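Local coordinates for protein putative NAD(P)H-flavin oxidoreductase (Neisseria meningitidis serogroup A / serotype 4A, PDB 6WT2) that is an FMN-dependent nitroreductase of the NfsB type that probably uses NAD(P)H to reduce nitro compounds such as chloramphenicol, at residues K20-R23 with H24-A27; S46-V50 with G51-W55; P100-L103 with E104-K107; G203-V206 with Q207-A210. All coordinates share one frame; numbering follows the deposited sequence.

In the fold
Four contacts between near neighbours in sequence show how place in the fold sets chemistry. Contact 2 is fully buried and close to the chain's centre, contacts 1 and 3 are partly buried, and contact 4 lies at the surface. Contacts 1 and 4 belong to separate loops that run side by side and touch, while contacts 2 and 3 touch on the opposite side of the chain's centre. Each FMN is lined by contact 1 of one subunit and contact 2 of the other. Contact 1 pairs sulfur with a ring and bonds flavin, contact 2 builds hydrogen-bonded turns, contact 3 helical bonds, and contact 4 a salt bridge whose hydrogen bond is weak.

Contact 1 (K20-R23 with H24-A27); sequences KSCR and HYDA. With FMN (flavin mononucleotide), chain G.
A first torsion that sets SG opposite the backbone nitrogen (chi1 172°) swings the sulfur of Cys22 over one face of the Tyr25 ring, and Tyr25 brings that ring back along the chain by turning CG to the side of its own backbone N. The result is a sulfur-aromatic contact in which Cys22 SG lies 3.8 Å from the Tyr25 ring centroid and 3.5 Å from Tyr25 CE1, shifted toward the rim rather than centred. Next along the loop, His24 lays its ring against the Arg23 backbone, and Arg23 CB makes a CH-pi contact 4.1 Å from the His24 centroid. The Arg23 chain bends at its second torsion (86°) and leaves the histidine for the flavin. There Arg23 NE donates almost straight to FMN O2 over 2.8 Å, while Arg23 NH2 makes the longer bond to FMN N1 at 3.2 Å. Ser21 CB lies over one face of this guanidinium, toward its rim, and FMN C2 lies at its edge; a positive group at N1 and O2 would be expected to stabilise negative charge on reduced flavin. Ser21 grips the phosphate at the other end of the cofactor, its N reaching FMN O2P at 2.8 Å and its OG reaching FMN O1P at 2.8 Å. Tyr25 OH is bonded to Thr201 of strand 194-203, and Lys20 NZ to Ile209 O and Thr211. The loop, between helices 9-16 and 33-44, thus runs beside strand 166-170 through Cys22 and Ser167, and beside residues 204-206 through backbone bonds of Asp26 and His24.

Contact 2 (S46-V50 with G51-W55); sequences SPSSV and GSEPW. With FMN (flavin mononucleotide), chain K; NIO (nicotinic acid), chain E.
Ser48 OG accepts the backbone N-H of Glu53 at 2.9 Å, with an N-H...O angle of 158°, and so ties Ser48 to a residue five places on. A chi1 of 54°, with OG between the backbone N and the carbonyl carbon, turns the hydroxyl toward that N-H. Ser49 O is gripped twice by one residue: Ser52 OG lies in its carbonyl plane at 2.9 Å, while Ser52 N comes from above that plane, also at 2.9 Å. The bond from Gly51 N to Ser48 O closes a beta turn that overlaps the one closed by Ser52 N on Ser49 O, and both Val50 and Gly51 take positive phi in these turns. In the nitroreductase fold the active sites lie at the dimer interface, and this loop forms one wall of such a site: Ser49 N is 3.4 Å from FMN C8, Val50 N makes a weak bond of 2.7 Å to nicotinic acid O1, and Val50 CG1 packs on the pyridine ring at NIO C3. Ser49 OG is bonded to Glu171 of the second subunit, which also supplies Ser21 and Arg23 to this flavin. Further out, Pro54 centres an inverse gamma turn that directs the chain into strand 55-59. Trp55 folds back, its ring covered on one face by Glu53 CA and Pro54 CD, and points CH2 at two carbonyls in the plane of its edge, 3.6 Å from Ser46 O and 3.5 Å from Pro47 O. Pro47 O is buried there without a hydrogen-bond partner.

Contact 3 (P100-L103 with E104-K107); sequences PFML and ESLK
Residues 100-107 form regular alpha-helix, in which Pro100, Phe101, Met102 and Leu103 each offer a carbonyl to the N-H four places on, the bond from Leu106 N to Met102 O measuring 3.0 Å. Met102 O has a second donor in Ser105 OG at 2.9 Å, and the two donors arrive from the same face of its plane. The hydroxyl approaches at a sharper C=O...O angle, 117°, because Ser105 holds OG between its backbone N and carbonyl carbon (chi1 70°), close against the previous turn. Met102, a selenomethionine here, curls at both chi2 and chi3, and its CE comes to rest 3.7 Å from Ser105 OG, so methyl and hydroxyl share one side of the helix. On another side Lys107 lies back along the turn, with CG 3.4 Å from Leu103 O and CE 4.4 Å from Leu103 CG. Leu106 CB rests over the same turn, 3.5 Å from Leu103 O, and its branch packs on Leu121 and Tyr124 of helix 114-131. Glu104 and Lys107 are exposed, whereas Met102 CE meets Val50 CG2 of the flavin-site loop at 3.4 Å. The pattern is that of an amphipathic helix, carrying a serine whose hydroxyl bonds to a carbonyl of the preceding turn, as buried helical serines often do.

Contact 4 (G203-V206 with Q207-A210); sequences GYRV and QEIA
Arg205 lays its aliphatic stem across the carbonyl of Gln207, with CG 3.3 Å and CD 3.4 Å from Gln207 O. Its first torsion (69°) puts CG between the backbone N and the carbonyl carbon, and from there the chain runs extended to NE, which carries the guanidinium to Glu208. The Glu208 side chain bends at chi2 and comes back toward the arginine, where Arg205 NE donates to Glu208 OE2 over 3.4 Å. The hydrogen bond within this salt bridge is weak: the N-H points well at the oxygen, but the bond is long, and the carboxylate plane stands 84° from that of the guanidinium, so the two groups do not meet as a flat, two-pronged pair. OE2 nevertheless lies at the edge of the guanidinium, near its plane, and Arg205 NH2 is the next nearest nitrogen to Glu208 OE2, at 3.7 Å. The loop leaves strand 194-203 of the antiparallel sheet in the nitroreductase fold and runs toward the C-terminal strand 221-223; Gly203 still bonds through its backbone to Asp166, the first residue of strand 166-170, and Arg205 N reaches the Asp166 carboxylate. The arginine stem also meets Ile209, whose CD1 is 3.9 Å from Arg205 CD and 4.0 Å from Arg205 CB. That methyl-bearing end also packs on Cys22, and the Ile209 side chain stands about 5 Å from the bound FMN. At the bend, Val206 CG1 meets Gln207 CG at 4.0 Å on the exposed surface. Met4 of the second subunit packs on Arg205.

Contact 1 (K20-R23 with H24-A27)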
loop_
_atom_site.group_PDB
_atom_site.type_symbol
_atom_site.label_atom_id
_atom_site.label_comp_id
_atom_site.label_asym_id
_atom_site.label_seq_id
_atom_site.Cartn_x
_atom_site.Cartn_y
_atom_site.Cartn_z
ATOM N N LYS A 20 0.311 11.469 11.163
ATOM C CA LYS A 20 -0.813 12.298 10.772
ATOM C C LYS A 20 -0.401 13.017 9.503
ATOM O O LYS A 20 0.766 13.388 9.355
ATOM C CB LYS A 20 -1.193 13.312 11.862
ATOM C CG LYS A 20 -1.345 12.707 13.248
ATOM C CD LYS A 20 -1.556 13.783 14.283
ATOM C CE LYS A 20 -1.932 13.195 15.635
ATOM N NZ LYS A 20 -2.549 14.241 16.499
ATOM N N SER A 21 -1.333 13.193 8.576
ATOM C CA SER A 21 -0.971 13.901 7.353
ATOM C C SER A 21 -0.647 15.354 7.676
ATOM O O SER A 21 -1.430 16.053 8.332
ATOM C CB SER A 21 -2.091 13.806 6.323
ATOM O OG SER A 21 -2.150 12.487 5.818
ATOM N N CYS A 22 0.528 15.799 7.228
ATOM C CA CYS A 22 1.038 17.130 7.524
ATOM C C CYS A 22 1.125 17.935 6.234
ATOM O O CYS A 22 1.830 17.535 5.300
ATOM C CB CYS A 22 2.412 17.029 8.185
ATOM S SG CYS A 22 3.256 18.614 8.409
ATOM N N ARG A 23 0.435 19.081 6.191
ATOM C CA ARG A 23 0.467 19.914 4.997
ATOM C C ARG A 23 1.413 21.099 5.109
ATOM O O ARG A 23 1.708 21.729 4.086
ATOM C CB ARG A 23 -0.934 20.418 4.642
ATOM C CG ARG A 23 -1.789 19.361 3.972
ATOM C CD ARG A 23 -2.499 18.497 5.003
ATOM N NE ARG A 23 -3.332 17.480 4.369
ATOM C CZ ARG A 23 -4.214 16.729 5.021
ATOM N NH1 ARG A 23 -4.384 16.887 6.326
ATOM N NH2 ARG A 23 -4.923 15.821 4.368
ATOM N N HIS A 24 1.933 21.379 6.301
ATOM C CA HIS A 24 2.693 22.597 6.567
ATOM C C HIS A 24 3.870 22.247 7.456
ATOM O O HIS A 24 3.692 21.929 8.637
ATOM C CB HIS A 24 1.819 23.660 7.229
ATOM C CG HIS A 24 0.605 24.000 6.437
ATOM N ND1 HIS A 24 0.655 24.786 5.307
ATOM C CD2 HIS A 24 -0.688 23.638 6.590
ATOM C CE1 HIS A 24 -0.564 24.914 4.813
ATOM N NE2 HIS A 24 -1.395 24.220 5.568
ATOM N N TYR A 25 5.067 22.338 6.899
ATOM C CA TYR A 25 6.276 21.928 7.585
ATOM C C TYR A 25 7.063 23.143 8.048
ATOM O O TYR A 25 6.853 24.261 7.574
ATOM C CB TYR A 25 7.152 21.079 6.666
ATOM C CG TYR A 25 6.524 19.777 6.232
ATOM C CD1 TYR A 25 6.619 18.642 7.035
ATOM C CD2 TYR A 25 5.861 19.669 5.010
ATOM C CE1 TYR A 25 6.070 17.421 6.636
ATOM C CE2 TYR A 25 5.304 18.459 4.604
ATOM C CZ TYR A 25 5.419 17.342 5.423
ATOM O OH TYR A 25 4.887 16.141 5.023
ATOM N N ASP A 26 7.968 22.903 8.990
ATOM C CA ASP A 26 8.944 23.909 9.397
ATOM C C ASP A 26 10.014 24.006 8.311
ATOM O O ASP A 26 10.853 23.110 8.171
ATOM C CB ASP A 26 9.543 23.543 10.753
ATOM C CG ASP A 26 10.480 24.620 11.295
ATOM O OD1 ASP A 26 11.035 25.414 10.501
ATOM O OD2 ASP A 26 10.662 24.669 12.528
ATOM N N ALA A 27 10.003 25.104 7.553
ATOM C CA ALA A 27 10.903 25.231 6.412
ATOM C C ALA A 27 12.378 25.227 6.805
ATOM O O ALA A 27 13.234 24.941 5.957
ATOM C CB ALA A 27 10.579 26.511 5.637
HETATM N N1 FMN G . -3.524 15.043 1.597
HETATM C C2 FMN G . -3.380 16.223 0.941
HETATM O O2 FMN G . -3.473 17.282 1.601
HETATM N N3 FMN G . -3.110 16.296 -0.375
HETATM C C4 FMN G . -3.040 15.210 -1.157
HETATM O O4 FMN G . -2.715 15.272 -2.364
HETATM C C4A FMN G . -3.207 13.894 -0.519
HETATM N N5 FMN G . -3.243 12.774 -1.265
HETATM C C5A FMN G . -3.301 11.559 -0.657
HETATM C C6 FMN G . -3.002 10.412 -1.398
HETATM C C7 FMN G . -3.064 9.172 -0.781
HETATM C C7M FMN G . -2.762 7.910 -1.559
HETATM C C8 FMN G . -3.385 9.074 0.665
HETATM C C8M FMN G . -3.338 7.725 1.342
HETATM C C9 FMN G . -3.614 10.220 1.418
HETATM C C9A FMN G . -3.515 11.468 0.814
HETATM N N10 FMN G . -3.696 12.647 1.573
HETATM C C10 FMN G . -3.588 13.879 0.915
HETATM C "C1'" FMN G . -3.931 12.582 3.021
HETATM C "C2'" FMN G . -5.383 12.223 3.368
HETATM O "O2'" FMN G . -6.274 13.349 3.158
HETATM C "C3'" FMN G . -5.379 11.722 4.809
HETATM O "O3'" FMN G . -4.594 10.514 4.864
HETATM C "C4'" FMN G . -6.757 11.399 5.401
HETATM O "O4'" FMN G . -7.585 12.555 5.348
HETATM C "C5'" FMN G . -6.625 10.920 6.838
HETATM O "O5'" FMN G . -5.975 11.896 7.646
HETATM P P FMN G . -4.661 11.454 8.469
HETATM O O1P FMN G . -3.819 10.832 7.382
HETATM O O2P FMN G . -4.048 12.679 9.084
HETATM O O3P FMN G . -5.063 10.419 9.481
#

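Contact 2 (S46-V50 with G51-W55)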
loop_
_atom_site.group_PDB
_atom_site.type_symbol
_atom_site.label_atom_id
_atom_site.label_comp_id
_atom_site.label_asym_id
_atom_site.label_seq_id
_atom_site.Cartn_x
_atom_site.Cartn_y
_atom_site.Cartn_z
ATOM N N SER A 46 10.326 -3.193 1.624
ATOM C CA SER A 46 8.915 -3.524 1.608
ATOM C C SER A 46 8.698 -4.764 0.746
ATOM O O SER A 46 9.491 -5.041 -0.157
ATOM C CB SER A 46 8.078 -2.361 1.075
ATOM O OG SER A 46 8.056 -1.289 2.006
ATOM N N PRO A 47 7.655 -5.540 1.019
ATOM C CA PRO A 47 7.349 -6.692 0.172
ATOM C C PRO A 47 6.659 -6.242 -1.105
ATOM O O PRO A 47 6.152 -5.127 -1.216
ATOM C CB PRO A 47 6.406 -7.524 1.042
ATOM C CG PRO A 47 5.658 -6.476 1.832
ATOM C CD PRO A 47 6.669 -5.392 2.117
ATOM N N SER A 48 6.621 -7.157 -2.061
ATOM C CA SER A 48 5.958 -6.927 -3.333
ATOM C C SER A 48 5.573 -8.274 -3.914
ATOM O O SER A 48 6.242 -9.286 -3.666
ATOM C CB SER A 48 6.855 -6.169 -4.318
ATOM O OG SER A 48 8.091 -6.832 -4.475
ATOM N N SER A 49 4.510 -8.264 -4.711
ATOM C CA SER A 49 4.074 -9.468 -5.404
ATOM C C SER A 49 5.233 -10.058 -6.199
ATOM O O SER A 49 5.933 -9.335 -6.909
ATOM C CB SER A 49 2.904 -9.136 -6.331
ATOM O OG SER A 49 2.403 -10.308 -6.953
ATOM N N VAL A 50 5.441 -11.374 -6.048
ATOM C CA VAL A 50 6.515 -12.177 -6.643
ATOM C C VAL A 50 7.880 -11.534 -6.478
ATOM O O VAL A 50 8.805 -11.842 -7.229
ATOM C CB VAL A 50 6.242 -12.522 -8.126
ATOM C CG1 VAL A 50 4.856 -13.108 -8.293
ATOM C CG2 VAL A 50 6.477 -11.338 -9.067
ATOM N N GLY A 51 8.050 -10.706 -5.451
ATOM C CA GLY A 51 9.341 -10.061 -5.260
ATOM C C GLY A 51 9.733 -9.162 -6.408
ATOM O O GLY A 51 10.929 -8.986 -6.675
ATOM N N SER A 52 8.752 -8.566 -7.087
ATOM C CA SER A 52 9.036 -7.772 -8.277
ATOM C C SER A 52 9.721 -6.443 -7.951
ATOM O O SER A 52 10.502 -5.942 -8.772
ATOM C CB SER A 52 7.736 -7.514 -9.039
ATOM O OG SER A 52 6.783 -6.910 -8.171
ATOM N N GLU A 53 9.446 -5.854 -6.784
ATOM C CA GLU A 53 9.985 -4.552 -6.401
ATOM C C GLU A 53 9.815 -3.530 -7.531
ATOM O O GLU A 53 10.791 -2.925 -7.980
ATOM C CB GLU A 53 11.454 -4.675 -6.014
ATOM C CG GLU A 53 11.724 -5.622 -4.851
ATOM C CD GLU A 53 13.210 -5.872 -4.634
ATOM O OE1 GLU A 53 13.971 -4.884 -4.482
ATOM O OE2 GLU A 53 13.619 -7.066 -4.611
ATOM N N PRO A 54 8.594 -3.332 -8.018
ATOM C CA PRO A 54 8.409 -2.642 -9.297
ATOM C C PRO A 54 8.385 -1.130 -9.134
ATOM O O PRO A 54 7.525 -0.451 -9.695
ATOM C CB PRO A 54 7.054 -3.177 -9.764
ATOM C CG PRO A 54 6.273 -3.265 -8.465
ATOM C CD PRO A 54 7.297 -3.682 -7.399
ATOM N N TRP A 55 9.319 -0.597 -8.359
ATOM C CA TRP A 55 9.283 0.797 -7.970
ATOM C C TRP A 55 10.635 1.463 -8.184
ATOM O O TRP A 55 11.682 0.807 -8.188
ATOM C CB TRP A 55 8.878 0.950 -6.505
ATOM C CG TRP A 55 9.570 -0.010 -5.537
ATOM C CD1 TRP A 55 10.913 -0.138 -5.299
ATOM C CD2 TRP A 55 8.920 -0.928 -4.663
ATOM N NE1 TRP A 55 11.132 -1.100 -4.334
ATOM C CE2 TRP A 55 9.920 -1.587 -3.920
ATOM C CE3 TRP A 55 7.578 -1.246 -4.421
ATOM C CZ2 TRP A 55 9.623 -2.559 -2.972
ATOM C CZ3 TRP A 55 7.285 -2.218 -3.486
ATOM C CH2 TRP A 55 8.295 -2.854 -2.766
HETATM N N1 FMN K . 3.636 -15.005 -1.440
HETATM C C2 FMN K . 3.014 -16.201 -1.634
HETATM O O2 FMN K . 3.612 -17.232 -1.270
HETATM N N3 FMN K . 1.861 -16.324 -2.316
HETATM C C4 FMN K . 1.188 -15.253 -2.777
HETATM O O4 FMN K . 0.068 -15.357 -3.316
HETATM C C4A FMN K . 1.767 -13.920 -2.546
HETATM N N5 FMN K . 1.229 -12.827 -3.118
HETATM C C5A FMN K . 1.715 -11.610 -2.808
HETATM C C6 FMN K . 0.936 -10.488 -3.081
HETATM C C7 FMN K . 1.459 -9.238 -2.793
HETATM C C7M FMN K . 0.628 -8.019 -3.076
HETATM C C8 FMN K . 2.711 -9.123 -2.004
HETATM C C8M FMN K . 3.240 -7.782 -1.564
HETATM C C9 FMN K . 3.482 -10.246 -1.727
HETATM C C9A FMN K . 2.972 -11.484 -2.017
HETATM N N10 FMN K . 3.700 -12.635 -1.655
HETATM C C10 FMN K . 3.104 -13.874 -1.919
HETATM C "C1'" FMN K . 4.952 -12.540 -0.897
HETATM C "C2'" FMN K . 6.128 -12.143 -1.812
HETATM O "O2'" FMN K . 6.554 -13.282 -2.570
HETATM C "C3'" FMN K . 7.263 -11.660 -0.931
HETATM O "O3'" FMN K . 6.850 -10.442 -0.307
HETATM C "C4'" FMN K . 8.550 -11.394 -1.716
HETATM O "O4'" FMN K . 8.925 -12.620 -2.357
HETATM C "C5'" FMN K . 9.653 -10.930 -0.775
HETATM O "O5'" FMN K . 9.736 -11.831 0.331
HETATM P P FMN K . 9.655 -11.246 1.828
HETATM O O1P FMN K . 10.743 -10.213 1.892
HETATM O O2P FMN K . 9.823 -12.444 2.717
HETATM O O3P FMN K . 8.246 -10.676 1.866
HETATM N N NIO E . 1.779 -16.522 -6.340
HETATM C C1 NIO E . 2.955 -16.290 -5.739
HETATM C C2 NIO E . 3.388 -14.990 -5.511
HETATM C C3 NIO E . 2.601 -13.917 -5.915
HETATM C C4 NIO E . 1.395 -14.184 -6.546
HETATM C C5 NIO E . 1.005 -15.505 -6.746
HETATM C C6 NIO E . 4.712 -14.743 -4.841
HETATM O O1 NIO E . 4.992 -13.578 -4.495
HETATM O O2 NIO E . 5.500 -15.707 -4.658
#

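Contact 3 (P100-L103 with E104-K107)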
loop_
_atom_site.group_PDB
_atom_site.type_symbol
_atom_site.label_atom_id
_atom_site.label_comp_id
_atom_site.label_asym_id
_atom_site.label_seq_id
_atom_site.Cartn_x
_atom_site.Cartn_y
_atom_site.Cartn_z
ATOM N N PRO A 100 12.304 -8.557 -19.432
ATOM C CA PRO A 100 13.626 -8.632 -18.779
ATOM C C PRO A 100 13.597 -8.194 -17.326
ATOM O O PRO A 100 14.364 -8.716 -16.504
ATOM C CB PRO A 100 14.494 -7.694 -19.629
ATOM C CG PRO A 100 13.810 -7.641 -20.963
ATOM C CD PRO A 100 12.339 -7.783 -20.685
ATOM N N PHE A 101 12.727 -7.246 -16.987
ATOM C CA PHE A 101 12.668 -6.755 -15.616
ATOM C C PHE A 101 12.188 -7.839 -14.664
ATOM O O PHE A 101 12.709 -7.968 -13.547
ATOM C CB PHE A 101 11.763 -5.524 -15.543
ATOM C CG PHE A 101 11.580 -4.990 -14.141
ATOM C CD1 PHE A 101 12.464 -4.047 -13.627
ATOM C CD2 PHE A 101 10.541 -5.440 -13.339
ATOM C CE1 PHE A 101 12.311 -3.559 -12.343
ATOM C CE2 PHE A 101 10.376 -4.948 -12.047
ATOM C CZ PHE A 101 11.263 -4.013 -11.547
HETATM N N MSE A 102 11.195 -8.619 -15.080
HETATM C CA MSE A 102 10.682 -9.701 -14.252
HETATM C C MSE A 102 11.676 -10.855 -14.177
HETATM O O MSE A 102 11.797 -11.499 -13.137
HETATM C CB MSE A 102 9.331 -10.185 -14.778
HETATM C CG MSE A 102 8.199 -9.151 -14.586
HETATM SE SE MSE A 102 7.824 -8.830 -12.702
HETATM C CE MSE A 102 7.737 -10.683 -12.184
ATOM N N LEU A 103 12.399 -11.104 -15.276
ATOM C CA LEU A 103 13.455 -12.111 -15.238
ATOM C C LEU A 103 14.479 -11.781 -14.156
ATOM O O LEU A 103 14.886 -12.656 -13.386
ATOM C CB LEU A 103 14.136 -12.218 -16.606
ATOM C CG LEU A 103 15.185 -13.324 -16.667
ATOM C CD1 LEU A 103 14.517 -14.670 -16.431
ATOM C CD2 LEU A 103 15.936 -13.300 -18.001
ATOM N N GLU A 104 14.869 -10.509 -14.057
ATOM C CA GLU A 104 15.851 -10.106 -13.057
ATOM C C GLU A 104 15.320 -10.315 -11.642
ATOM O O GLU A 104 16.053 -10.787 -10.761
ATOM C CB GLU A 104 16.258 -8.643 -13.289
ATOM C CG GLU A 104 17.320 -8.093 -12.333
ATOM C CD GLU A 104 18.757 -8.536 -12.670
ATOM O OE1 GLU A 104 18.958 -9.462 -13.498
ATOM O OE2 GLU A 104 19.698 -7.944 -12.092
ATOM N N SER A 105 14.041 -9.985 -11.401
ATOM C CA SER A 105 13.491 -10.161 -10.064
ATOM C C SER A 105 13.403 -11.635 -9.698
ATOM O O SER A 105 13.619 -11.993 -8.539
ATOM C CB SER A 105 12.119 -9.484 -9.946
ATOM O OG SER A 105 11.131 -10.179 -10.692
ATOM N N LEU A 106 13.153 -12.500 -10.684
ATOM C CA LEU A 106 13.099 -13.938 -10.439
ATOM C C LEU A 106 14.461 -14.496 -10.050
ATOM O O LEU A 106 14.560 -15.340 -9.155
ATOM C CB LEU A 106 12.583 -14.654 -11.682
ATOM C CG LEU A 106 12.610 -16.177 -11.564
ATOM C CD1 LEU A 106 11.796 -16.612 -10.366
ATOM C CD2 LEU A 106 12.070 -16.837 -12.831
ATOM N N LYS A 107 15.524 -14.075 -10.738
ATOM C CA LYS A 107 16.847 -14.517 -10.332
ATOM C C LYS A 107 17.188 -14.007 -8.941
ATOM O O LYS A 107 17.876 -14.696 -8.181
ATOM C CB LYS A 107 17.884 -14.065 -11.362
ATOM C CG LYS A 107 17.586 -14.616 -12.751
ATOM C CD LYS A 107 18.763 -14.493 -13.687
ATOM C CE LYS A 107 18.884 -13.117 -14.283
ATOM N NZ LYS A 107 19.786 -13.162 -15.508
#

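Contact 4 (G203-V206 with Q207-A210)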
loop_
_atom_site.group_PDB
_atom_site.type_symbol
_atom_site.label_atom_id
_atom_site.label_comp_id
_atom_site.label_asym_id
_atom_site.label_seq_id
_atom_site.Cartn_x
_atom_site.Cartn_y
_atom_site.Cartn_z
ATOM N N GLY A 203 9.019 15.717 6.589
ATOM C CA GLY A 203 9.645 16.825 7.288
ATOM C C GLY A 203 9.190 16.873 8.731
ATOM O O GLY A 203 8.778 15.863 9.302
ATOM N N TYR A 204 9.276 18.064 9.305
ATOM C CA TYR A 204 8.878 18.309 10.680
ATOM C C TYR A 204 7.747 19.328 10.690
ATOM O O TYR A 204 7.873 20.404 10.097
ATOM C CB TYR A 204 10.075 18.790 11.495
ATOM C CG TYR A 204 11.199 17.783 11.534
ATOM C CD1 TYR A 204 11.188 16.752 12.469
ATOM C CD2 TYR A 204 12.263 17.850 10.632
ATOM C CE1 TYR A 204 12.210 15.815 12.514
ATOM C CE2 TYR A 204 13.302 16.910 10.673
ATOM C CZ TYR A 204 13.260 15.899 11.624
ATOM O OH TYR A 204 14.257 14.956 11.683
ATOM N N ARG A 205 6.651 18.989 11.365
ATOM C CA ARG A 205 5.443 19.801 11.308
ATOM C C ARG A 205 5.670 21.176 11.930
ATOM O O ARG A 205 6.430 21.337 12.887
ATOM C CB ARG A 205 4.288 19.098 12.024
ATOM C CG ARG A 205 4.446 19.019 13.535
ATOM C CD ARG A 205 3.506 17.988 14.137
ATOM N NE ARG A 205 3.725 17.848 15.572
ATOM C CZ ARG A 205 4.490 16.910 16.124
ATOM N NH1 ARG A 205 5.102 16.020 15.355
ATOM N NH2 ARG A 205 4.636 16.854 17.444
ATOM N N VAL A 206 5.003 22.180 11.368
ATOM C CA VAL A 206 5.161 23.536 11.883
ATOM C C VAL A 206 4.222 23.812 13.053
ATOM O O VAL A 206 4.523 24.679 13.882
ATOM C CB VAL A 206 4.969 24.572 10.757
ATOM C CG1 VAL A 206 3.498 24.790 10.457
ATOM C CG2 VAL A 206 5.661 25.873 11.101
ATOM N N GLN A 207 3.116 23.078 13.166
ATOM C CA GLN A 207 2.159 23.293 14.245
ATOM C C GLN A 207 1.555 21.950 14.630
ATOM O O GLN A 207 1.817 20.922 13.999
ATOM C CB GLN A 207 1.075 24.294 13.835
ATOM C CG GLN A 207 0.294 23.883 12.594
ATOM C CD GLN A 207 -0.569 25.005 12.054
ATOM O OE1 GLN A 207 -0.409 26.164 12.435
ATOM N NE2 GLN A 207 -1.486 24.668 11.158
ATOM N N GLU A 208 0.738 21.958 15.675
ATOM C CA GLU A 208 0.089 20.721 16.072
ATOM C C GLU A 208 -0.956 20.323 15.037
ATOM O O GLU A 208 -1.564 21.164 14.370
ATOM C CB GLU A 208 -0.527 20.856 17.464
ATOM C CG GLU A 208 0.519 20.710 18.563
ATOM C CD GLU A 208 1.569 19.650 18.216
ATOM O OE1 GLU A 208 1.231 18.447 18.214
ATOM O OE2 GLU A 208 2.725 20.018 17.922
ATOM N N ILE A 209 -1.119 19.020 14.869
ATOM C CA ILE A 209 -2.079 18.456 13.933
ATOM C C ILE A 209 -3.083 17.630 14.725
ATOM O O ILE A 209 -2.692 16.751 15.504
ATOM C CB ILE A 209 -1.383 17.591 12.871
ATOM C CG1 ILE A 209 -0.329 18.407 12.118
ATOM C CG2 ILE A 209 -2.409 16.983 11.919
ATOM C CD1 ILE A 209 0.700 17.546 11.415
ATOM N N ALA A 210 -4.366 17.911 14.528
ATOM C CA ALA A 210 -5.407 17.133 15.188
ATOM C C ALA A 210 -5.518 15.744 14.573
ATOM O O ALA A 210 -5.406 15.576 13.356
ATOM C CB ALA A 210 -6.750 17.856 15.089
#